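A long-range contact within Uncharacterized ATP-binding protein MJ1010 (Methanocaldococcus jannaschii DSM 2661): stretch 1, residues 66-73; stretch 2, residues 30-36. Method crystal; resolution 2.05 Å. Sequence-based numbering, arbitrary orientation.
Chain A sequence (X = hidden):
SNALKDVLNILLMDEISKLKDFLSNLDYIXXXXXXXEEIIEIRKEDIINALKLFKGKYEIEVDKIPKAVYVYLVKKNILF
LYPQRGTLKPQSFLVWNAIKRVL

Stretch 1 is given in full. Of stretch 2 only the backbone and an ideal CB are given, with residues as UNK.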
ATOM      1  N   PRO A  66       4.664  -7.678   9.109  1.00 42.38           N
ATOM      2  CA  PRO A  66       3.835  -8.771   9.560  1.00 42.47           C
ATOM      3  C   PRO A  66       2.868  -9.182   8.463  1.00 42.11           C
ATOM      4  O   PRO A  66       2.260  -8.320   7.798  1.00 41.30           O
ATOM      5  CB  PRO A  66       3.014  -8.167  10.702  1.00 42.51           C
ATOM      6  CG  PRO A  66       3.841  -6.968  11.169  1.00 44.79           C
ATOM      7  CD  PRO A  66       4.464  -6.455   9.910  1.00 41.21           C
ATOM      8  N   LYS A  67       2.708 -10.490   8.355  1.00 41.48           N
ATOM      9  CA  LYS A  67       1.851 -11.094   7.394  1.00 42.88           C
ATOM     10  C   LYS A  67       0.462 -10.467   7.445  1.00 43.22           C
ATOM     11  O   LYS A  67      -0.056 -10.115   6.408  1.00 45.13           O
ATOM     12  CB  LYS A  67       1.828 -12.633   7.510  1.00 41.44           C
ATOM     13  CG  LYS A  67       0.918 -13.290   6.416  1.00 41.09           C
ATOM     14  CD  LYS A  67       1.065 -14.810   6.372  1.00 43.09           C
ATOM     15  CE  LYS A  67       0.254 -15.386   5.199  1.00 45.06           C
ATOM     16  NZ  LYS A  67       0.257 -16.854   5.203  1.00 46.62           N
ATOM     17  N   ALA A  68      -0.104 -10.269   8.635  1.00 42.81           N
ATOM     18  CA  ALA A  68      -1.451  -9.694   8.731  1.00 43.09           C
ATOM     19  C   ALA A  68      -1.485  -8.353   8.044  1.00 42.63           C
ATOM     20  O   ALA A  68      -2.450  -8.038   7.369  1.00 41.06           O
ATOM     21  CB  ALA A  68      -1.862  -9.518  10.171  1.00 43.75           C
ATOM     22  N   VAL A  69      -0.412  -7.569   8.238  1.00 42.75           N
ATOM     23  CA  VAL A  69      -0.316  -6.221   7.632  1.00 42.46           C
ATOM     24  C   VAL A  69      -0.209  -6.301   6.108  1.00 42.66           C
ATOM     25  O   VAL A  69      -0.971  -5.652   5.392  1.00 42.04           O
ATOM     26  CB  VAL A  69       0.857  -5.389   8.204  1.00 42.07           C
ATOM     27  CG1 VAL A  69       0.966  -4.039   7.413  1.00 42.45           C
ATOM     28  CG2 VAL A  69       0.695  -5.162   9.691  1.00 42.22           C
ATOM     29  N   TYR A  70       0.711  -7.112   5.575  1.00 44.06           N
ATOM     30  CA  TYR A  70       0.793  -7.117   4.120  1.00 44.31           C
ATOM     31  C   TYR A  70      -0.384  -7.833   3.438  1.00 45.03           C
ATOM     32  O   TYR A  70      -0.736  -7.488   2.301  1.00 45.18           O
ATOM     33  CB  TYR A  70       2.191  -7.538   3.592  1.00 44.67           C
ATOM     34  CG  TYR A  70       2.590  -9.016   3.748  1.00 44.08           C
ATOM     35  CD1 TYR A  70       3.625  -9.403   4.634  1.00 46.07           C
ATOM     36  CD2 TYR A  70       1.983  -9.983   2.981  1.00 43.72           C
ATOM     37  CE1 TYR A  70       4.009 -10.760   4.743  1.00 46.18           C
ATOM     38  CE2 TYR A  70       2.344 -11.321   3.070  1.00 44.24           C
ATOM     39  CZ  TYR A  70       3.340 -11.700   3.952  1.00 45.36           C
ATOM     40  OH  TYR A  70       3.630 -13.017   4.028  1.00 43.45           O
ATOM     41  N   VAL A  71      -0.970  -8.849   4.088  1.00 44.68           N
ATOM     42  CA  VAL A  71      -2.214  -9.461   3.552  1.00 45.36           C
ATOM     43  C   VAL A  71      -3.334  -8.404   3.408  1.00 46.45           C
ATOM     44  O   VAL A  71      -4.040  -8.368   2.395  1.00 46.89           O
ATOM     45  CB  VAL A  71      -2.695 -10.628   4.398  1.00 45.44           C
ATOM     46  CG1 VAL A  71      -4.194 -10.966   4.108  1.00 47.10           C
ATOM     47  CG2 VAL A  71      -1.819 -11.857   4.119  1.00 43.25           C
ATOM     48  N   TYR A  72      -3.481  -7.545   4.421  1.00 45.78           N
ATOM     49  CA  TYR A  72      -4.465  -6.459   4.340  1.00 46.21           C
ATOM     50  C   TYR A  72      -4.142  -5.563   3.145  1.00 45.75           C
ATOM     51  O   TYR A  72      -5.029  -5.217   2.376  1.00 44.46           O
ATOM     52  CB  TYR A  72      -4.492  -5.669   5.676  1.00 45.61           C
ATOM     53  CG  TYR A  72      -5.445  -4.475   5.708  1.00 46.19           C
ATOM     54  CD1 TYR A  72      -6.817  -4.649   5.837  1.00 48.29           C
ATOM     55  CD2 TYR A  72      -4.962  -3.176   5.582  1.00 43.59           C
ATOM     56  CE1 TYR A  72      -7.701  -3.526   5.850  1.00 47.66           C
ATOM     57  CE2 TYR A  72      -5.827  -2.069   5.588  1.00 45.89           C
ATOM     58  CZ  TYR A  72      -7.181  -2.268   5.725  1.00 47.11           C
ATOM     59  OH  TYR A  72      -8.001  -1.175   5.702  1.00 50.61           O
ATOM     60  N   LEU A  73      -2.859  -5.212   2.974  1.00 44.96           N
ATOM     61  CA  LEU A  73      -2.453  -4.241   1.942  1.00 45.86           C
ATOM     62  C   LEU A  73      -2.582  -4.836   0.523  1.00 46.53           C
ATOM     63  O   LEU A  73      -2.801  -4.121  -0.442  1.00 45.78           O
ATOM     64  CB  LEU A  73      -1.007  -3.796   2.185  1.00 46.05           C
ATOM     65  CG  LEU A  73      -0.746  -2.897   3.419  1.00 47.68           C
ATOM     66  CD1 LEU A  73       0.763  -2.745   3.678  1.00 46.81           C
ATOM     67  CD2 LEU A  73      -1.334  -1.536   3.160  1.00 50.11           C
ATOM     68  N   UNK A  30      -9.544  -0.243  13.456  1.00 49.61           N
ATOM     69  CA  UNK A  30      -8.443  -1.208  13.450  1.00 49.55           C
ATOM     70  C   UNK A  30      -8.883  -2.412  12.623  1.00 49.79           C
ATOM     71  O   UNK A  30      -9.666  -3.248  13.116  1.00 49.10           O
ATOM     72  CB  UNK A  30      -8.053  -1.624  14.870  1.00 49.55           C
ATOM     73  N   UNK A  31      -8.396  -2.516  11.354  1.00 49.37           N
ATOM     74  CA  UNK A  31      -8.915  -3.605  10.514  1.00 49.16           C
ATOM     75  C   UNK A  31      -8.722  -4.959  11.177  1.00 49.14           C
ATOM     76  O   UNK A  31      -7.706  -5.204  11.853  1.00 47.88           O
ATOM     77  CB  UNK A  31      -8.230  -3.598   9.146  1.00 49.16           C
ATOM     78  N   UNK A  32      -9.702  -5.823  10.968  1.00 49.13           N
ATOM     79  CA  UNK A  32      -9.592  -7.230  11.348  1.00 50.03           C
ATOM     80  C   UNK A  32      -9.337  -8.015  10.070  1.00 49.38           C
ATOM     81  O   UNK A  32     -10.135  -8.000   9.137  1.00 50.23           O
ATOM     82  CB  UNK A  32     -10.846  -7.726  12.071  1.00 50.03           C
ATOM     83  N   UNK A  33      -8.165  -8.628  10.002  1.00 48.85           N
ATOM     84  CA  UNK A  33      -7.678  -9.370   8.833  1.00 47.31           C
ATOM     85  C   UNK A  33      -7.901 -10.880   9.002  1.00 46.98           C
ATOM     86  O   UNK A  33      -7.473 -11.482   9.991  1.00 44.70           O
ATOM     87  CB  UNK A  33      -6.193  -9.082   8.605  1.00 47.31           C
ATOM     88  N   UNK A  34      -8.553 -11.479   8.018  1.00 48.43           N
ATOM     89  CA  UNK A  34      -8.820 -12.925   7.975  1.00 49.73           C
ATOM     90  C   UNK A  34      -7.701 -13.665   7.243  1.00 49.30           C
ATOM     91  O   UNK A  34      -7.415 -13.369   6.077  1.00 48.87           O
ATOM     92  CB  UNK A  34     -10.162 -13.202   7.295  1.00 49.73           C
ATOM     93  N   UNK A  35      -7.047 -14.592   7.935  1.00 48.21           N
ATOM     94  CA  UNK A  35      -6.042 -15.450   7.305  1.00 47.32           C
ATOM     95  C   UNK A  35      -6.394 -16.888   7.684  1.00 47.28           C
ATOM     96  O   UNK A  35      -6.030 -17.383   8.779  1.00 44.52           O
ATOM     97  CB  UNK A  35      -4.623 -15.082   7.742  1.00 47.32           C
ATOM     98  N   UNK A  36      -7.137 -17.538   6.776  1.00 47.72           N
ATOM     99  CA  UNK A  36      -7.740 -18.826   7.044  1.00 49.41           C
ATOM    100  C   UNK A  36      -8.534 -18.699   8.330  1.00 49.12           C
ATOM    101  O   UNK A  36      -9.461 -17.915   8.428  1.00 49.46           O
ATOM    102  CB  UNK A  36      -6.688 -19.933   7.140  1.00 49.41           C
TER

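Helix 67-73 and strand 32-35 cross at close to a right angle, 95° between their N-to-C directions, with 8.5 Å between axes at closest approach. No hydrogen bond joins the two stretches, so side-chain packing makes the contact. A68, V71 and Y72 offer a mainly apolar surface, with K67 at its border.

Position 30 has nothing of stretch 1 within 5.5 Å of its ideal CB. The helix sets no demand here, and many residues would fit. The deposited residue is K30, which makes no contact with stretch 1.

Position 31 points its CB toward the helix. The ideal CB lies only 3.3 Å from Y72 CE1, which is tight. A small or compact apolar residue would suit, such as alanine, valine or proline. Phi of -56° and psi of 144° are compatible with proline without requiring it. The residue is P31. Its CB comes 3.4 Å from Y72 CE1. Its CG sits over one face of the Y72 ring, 3.9 Å from the ring centroid and 29° off the normal, a CH-pi contact.

Position 32 points away from the helix, and its ideal CB has no neighbour in stretch 1 within 5.5 Å. A polar or charged side chain would be acceptable. The residue is K32. Its NZ gives a weak hydrogen bond to K30 O, at 3.2 Å.

Position 33 faces the helix, with A68 as its register partner by CA. The ideal CB is 4.1 Å from A68 O, 4.8 Å from Y72 CB and 5.3 Å from V71 CG1. A68 O already accepts the helix bond from Y72 N, and the other two neighbours are carbons. A medium apolar side chain fits best: valine, isoleucine or perhaps leucine. The residue is V33, chi1 t. Both methyls lie against A68 O, V33 CG1 at 3.6 Å and V33 CG2 at 3.7 Å. CG1 also packs 3.8 Å from V71 CG1, and CG2 lies 4.0 Å from Y72 CB.

Position 34 points away again, in strand alternation. Its ideal CB meets nothing of stretch 1, and polar residues would do well. The residue is N34; the nearest approach of its side chain is N34 CB to V71 CG1, 7.1 Å.

Position 35 points toward the helix, yet its ideal CB has no neighbour within 5.5 Å. There is a gap to bridge, so a longer apolar chain suits: isoleucine, leucine or methionine. The residue is I35, chi1 m and chi2 t. Its CD1 reaches A68 CA at 3.8 Å and K67 CG at 4.3 Å; its CG1 lies 4.2 Å from V71 CG1.

Position 36 leaves the strand with positive phi, 53°, and psi -116°. Glycine would be at ease there. The CB points sideways, with the charge of K67 NZ 7.8 Å from the ideal CB. A polar or acidic chain would also do if the unusual backbone is tolerated. The residue is E36; E36 OE1 comes no nearer than 5.1 Å to K67 NZ.

Stretch 2 (30-36) KPKVNIE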
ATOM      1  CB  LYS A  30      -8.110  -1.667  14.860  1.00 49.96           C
ATOM      2  CG  LYS A  30      -7.638  -0.599  15.802  1.00 52.69           C
ATOM      3  CD  LYS A  30      -7.529  -1.219  17.210  1.00 58.17           C
ATOM      4  CE  LYS A  30      -6.783  -0.314  18.205  1.00 63.62           C
ATOM      5  NZ  LYS A  30      -7.337   1.086  18.312  1.00 64.68           N
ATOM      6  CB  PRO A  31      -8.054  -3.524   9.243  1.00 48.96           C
ATOM      7  CG  PRO A  31      -7.600  -2.039   9.194  1.00 48.18           C
ATOM      8  CD  PRO A  31      -7.411  -1.670  10.639  1.00 49.05           C
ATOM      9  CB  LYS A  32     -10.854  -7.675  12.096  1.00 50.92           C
ATOM     10  CG  LYS A  32     -10.840  -7.266  13.611  1.00 50.95           C
ATOM     11  CD  LYS A  32     -12.270  -7.110  14.186  1.00 53.58           C
ATOM     12  CE  LYS A  32     -12.285  -6.138  15.433  1.00 57.92           C
ATOM     13  NZ  LYS A  32     -11.501  -4.793  15.252  1.00 60.78           N
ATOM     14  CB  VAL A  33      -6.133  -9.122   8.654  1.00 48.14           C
ATOM     15  CG1 VAL A  33      -5.669  -9.581   7.281  1.00 46.88           C
ATOM     16  CG2 VAL A  33      -5.784  -7.631   8.867  1.00 48.78           C
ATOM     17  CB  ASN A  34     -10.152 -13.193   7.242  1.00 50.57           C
ATOM     18  CG  ASN A  34     -11.375 -12.745   8.047  1.00 53.76           C
ATOM     19  OD1 ASN A  34     -11.259 -12.253   9.174  1.00 57.52           O
ATOM     20  ND2 ASN A  34     -12.554 -12.943   7.480  1.00 57.14           N
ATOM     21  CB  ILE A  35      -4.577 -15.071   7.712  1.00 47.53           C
ATOM     22  CG1 ILE A  35      -4.257 -13.629   7.298  1.00 45.81           C
ATOM     23  CG2 ILE A  35      -3.572 -16.058   7.077  1.00 48.07           C
ATOM     24  CD1 ILE A  35      -3.069 -13.074   7.982  1.00 43.25           C
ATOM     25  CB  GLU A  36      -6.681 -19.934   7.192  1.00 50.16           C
ATOM     26  CG  GLU A  36      -6.183 -20.555   5.887  1.00 56.00           C
ATOM     27  CD  GLU A  36      -5.176 -19.658   5.167  1.00 62.05           C
ATOM     28  OE1 GLU A  36      -4.054 -19.446   5.728  1.00 62.85           O
ATOM     29  OE2 GLU A  36      -5.519 -19.192   4.038  1.00 63.20           O
TER
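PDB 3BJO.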